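Local structure of homocysteine S-methyltransferase (Escherichia coli, 5DMM) at residues S70-P75 / Y125-A130. The protein catalyses methyl transfer from S-methylmethionine, or less efficiently S-adenosylmethionine, to homocysteine, using a zinc ion and yielding methionine. Residues are numbered along the deposited sequence; the frame is centred on the assembly and turned at random.
With HCS (2-amino-4-mercapto-butyric acid), chain F.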
loop_
_atom_site.group_PDB
_atom_site.type_symbol
_atom_site.label_atom_id
_atom_site.label_comp_id
_atom_site.label_asym_id
_atom_site.label_seq_id
_atom_site.Cartn_x
_atom_site.Cartn_y
_atom_site.Cartn_z
ATOM N N SER A 70 8.106 1.776 -2.635
ATOM C CA SER A 70 8.090 3.133 -3.185
ATOM C C SER A 70 7.341 4.130 -2.300
ATOM O O SER A 70 7.043 5.235 -2.735
ATOM C CB SER A 70 7.465 3.131 -4.583
ATOM O OG SER A 70 6.232 2.423 -4.581
ATOM N N TYR A 71 7.021 3.724 -1.076
ATOM C CA TYR A 71 6.227 4.551 -0.158
ATOM C C TYR A 71 6.771 5.971 0.021
ATOM O O TYR A 71 6.000 6.946 0.133
ATOM C CB TYR A 71 6.159 3.856 1.200
ATOM C CG TYR A 71 5.393 4.613 2.263
ATOM C CD1 TYR A 71 4.010 4.704 2.212
ATOM C CD2 TYR A 71 6.059 5.223 3.323
ATOM C CE1 TYR A 71 3.305 5.383 3.184
ATOM C CE2 TYR A 71 5.364 5.904 4.302
ATOM C CZ TYR A 71 3.986 5.973 4.232
ATOM O OH TYR A 71 3.287 6.652 5.202
ATOM N N GLN A 72 8.096 6.081 0.073
ATOM C CA GLN A 72 8.759 7.374 0.222
ATOM C C GLN A 72 9.669 7.678 -0.971
ATOM O O GLN A 72 10.576 8.506 -0.885
ATOM C CB GLN A 72 9.526 7.427 1.551
ATOM C CG GLN A 72 8.610 7.914 2.688
ATOM C CD GLN A 72 9.011 7.437 4.070
ATOM O OE1 GLN A 72 9.462 6.305 4.249
ATOM N NE2 GLN A 72 8.824 8.299 5.062
ATOM N N ALA A 73 9.399 7.014 -2.092
ATOM C CA ALA A 73 10.140 7.262 -3.325
ATOM C C ALA A 73 9.397 8.237 -4.252
ATOM O O ALA A 73 8.565 7.840 -5.069
ATOM C CB ALA A 73 10.418 5.951 -4.044
ATOM N N THR A 74 9.706 9.521 -4.112
ATOM C CA THR A 74 9.220 10.550 -5.029
ATOM C C THR A 74 10.395 11.417 -5.442
ATOM O O THR A 74 11.388 11.469 -4.734
ATOM C CB THR A 74 8.155 11.464 -4.393
ATOM O OG1 THR A 74 8.694 12.045 -3.195
ATOM C CG2 THR A 74 6.864 10.685 -4.073
ATOM N N PRO A 75 10.279 12.103 -6.587
ATOM C CA PRO A 75 11.306 13.093 -6.931
ATOM C C PRO A 75 11.501 14.139 -5.832
ATOM O O PRO A 75 12.640 14.502 -5.558
ATOM C CB PRO A 75 10.757 13.728 -8.206
ATOM C CG PRO A 75 9.958 12.626 -8.845
ATOM C CD PRO A 75 9.315 11.898 -7.683
ATOM N N TYR A 125 1.799 12.788 1.122
ATOM C CA TYR A 125 2.677 13.950 1.185
ATOM C C TYR A 125 3.305 14.067 2.580
ATOM O O TYR A 125 4.460 14.456 2.728
ATOM C CB TYR A 125 1.883 15.209 0.818
ATOM C CG TYR A 125 2.706 16.470 0.758
ATOM C CD1 TYR A 125 3.536 16.731 -0.327
ATOM C CD2 TYR A 125 2.654 17.406 1.787
ATOM C CE1 TYR A 125 4.291 17.888 -0.385
ATOM C CE2 TYR A 125 3.406 18.566 1.734
ATOM C CZ TYR A 125 4.219 18.801 0.647
ATOM O OH TYR A 125 4.967 19.955 0.594
ATOM N N GLY A 126 2.544 13.683 3.599
ATOM C CA GLY A 126 3.034 13.703 4.964
ATOM C C GLY A 126 4.291 12.888 5.216
ATOM O O GLY A 126 5.105 13.246 6.070
ATOM N N ALA A 127 4.442 11.789 4.480
ATOM C CA ALA A 127 5.606 10.926 4.629
ATOM C C ALA A 127 6.849 11.621 4.077
ATOM O O ALA A 127 7.962 11.398 4.553
ATOM C CB ALA A 127 5.378 9.597 3.929
ATOM N N TYR A 128 6.656 12.459 3.063
ATOM C CA TYR A 128 7.755 13.255 2.527
ATOM C C TYR A 128 8.188 14.339 3.516
ATOM O O TYR A 128 9.386 14.617 3.667
ATOM C CB TYR A 128 7.352 13.873 1.183
ATOM C CG TYR A 128 8.107 15.136 0.825
ATOM C CD1 TYR A 128 9.446 15.090 0.454
ATOM C CD2 TYR A 128 7.468 16.375 0.841
ATOM C CE1 TYR A 128 10.140 16.248 0.125
ATOM C CE2 TYR A 128 8.151 17.535 0.516
ATOM C CZ TYR A 128 9.479 17.462 0.156
ATOM O OH TYR A 128 10.154 18.612 -0.170
ATOM N N LEU A 129 7.215 14.944 4.190
ATOM C CA LEU A 129 7.495 15.931 5.227
ATOM C C LEU A 129 8.288 15.301 6.371
ATOM O O LEU A 129 9.025 15.989 7.078
ATOM C CB LEU A 129 6.197 16.556 5.751
ATOM C CG LEU A 129 5.412 17.419 4.755
ATOM C CD1 LEU A 129 4.174 18.042 5.405
ATOM C CD2 LEU A 129 6.310 18.484 4.110
ATOM N N ALA A 130 8.125 13.991 6.542
ATOM C CA ALA A 130 8.950 13.197 7.458
ATOM C C ALA A 130 8.918 13.708 8.897
ATOM O O ALA A 130 9.929 13.680 9.600
ATOM C CB ALA A 130 10.395 13.142 6.950
HETATM N N HCS F . 5.735 1.488 3.225
HETATM C CA HCS F . 4.619 0.710 3.727
HETATM C CB HCS F . 3.618 1.636 4.406
HETATM C CG HCS F . 4.252 2.350 5.593
HETATM S SD HCS F . 2.962 3.167 6.567
HETATM C C HCS F . 3.951 0.001 2.587
HETATM O OXT HCS F . 4.390 0.184 1.431
HETATM O O HCS F . 2.980 -0.747 2.835
#
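The methyl group of Ala127 carries the apolar part of this contact, pointing from the short helix 125-129 at the loop 70-75 and meeting two neighbouring side chains there. CB of Ala127 lies 3.7 Å from CE2 of Tyr71, approaching the ring obliquely, and 3.8 Å from CG of Gln72, so that the methyl rests against both the phenol and the aliphatic part of the glutamine.

A single hydrogen bond joins the segments. Stretched out past CG, the Gln72 side chain brings its amide to the helix backbone, where NE2 donates to O of Ala127 over 3.3 Å. The bond is long but nearly straight (170° at the hydrogen); the acceptor lies close to the amide plane, whereas the donor sits above the carbonyl plane. OE1 of Gln72 meanwhile lies at the edge of the Tyr71 ring, in its plane.

Tyr71 also faces the substrate. With CG anti to the backbone N (chi1 179°), one face of its ring is turned to the bound homocysteine, whose CG stands 3.8 Å above the ring plane, over the centre. The sulfur follows toward the hydroxyl end, SD being 3.8 Å from OH of Tyr71, and that hydroxyl is hydrogen-bonded to Glu134, a bond that anchors the hydroxyl end of the ring.

The turn Ser70-Ala73 follows strand 65-67 and helix 125-129 follows strand 117-122, neighbouring parallel strands of the TIM-barrel. Tyr71, whose side chain lies about 6 Å from that of the zinc ligand Cys229, lines the homocysteine pocket at the C-terminal mouth of the barrel, while helix 125-129 packs behind it through Ala127.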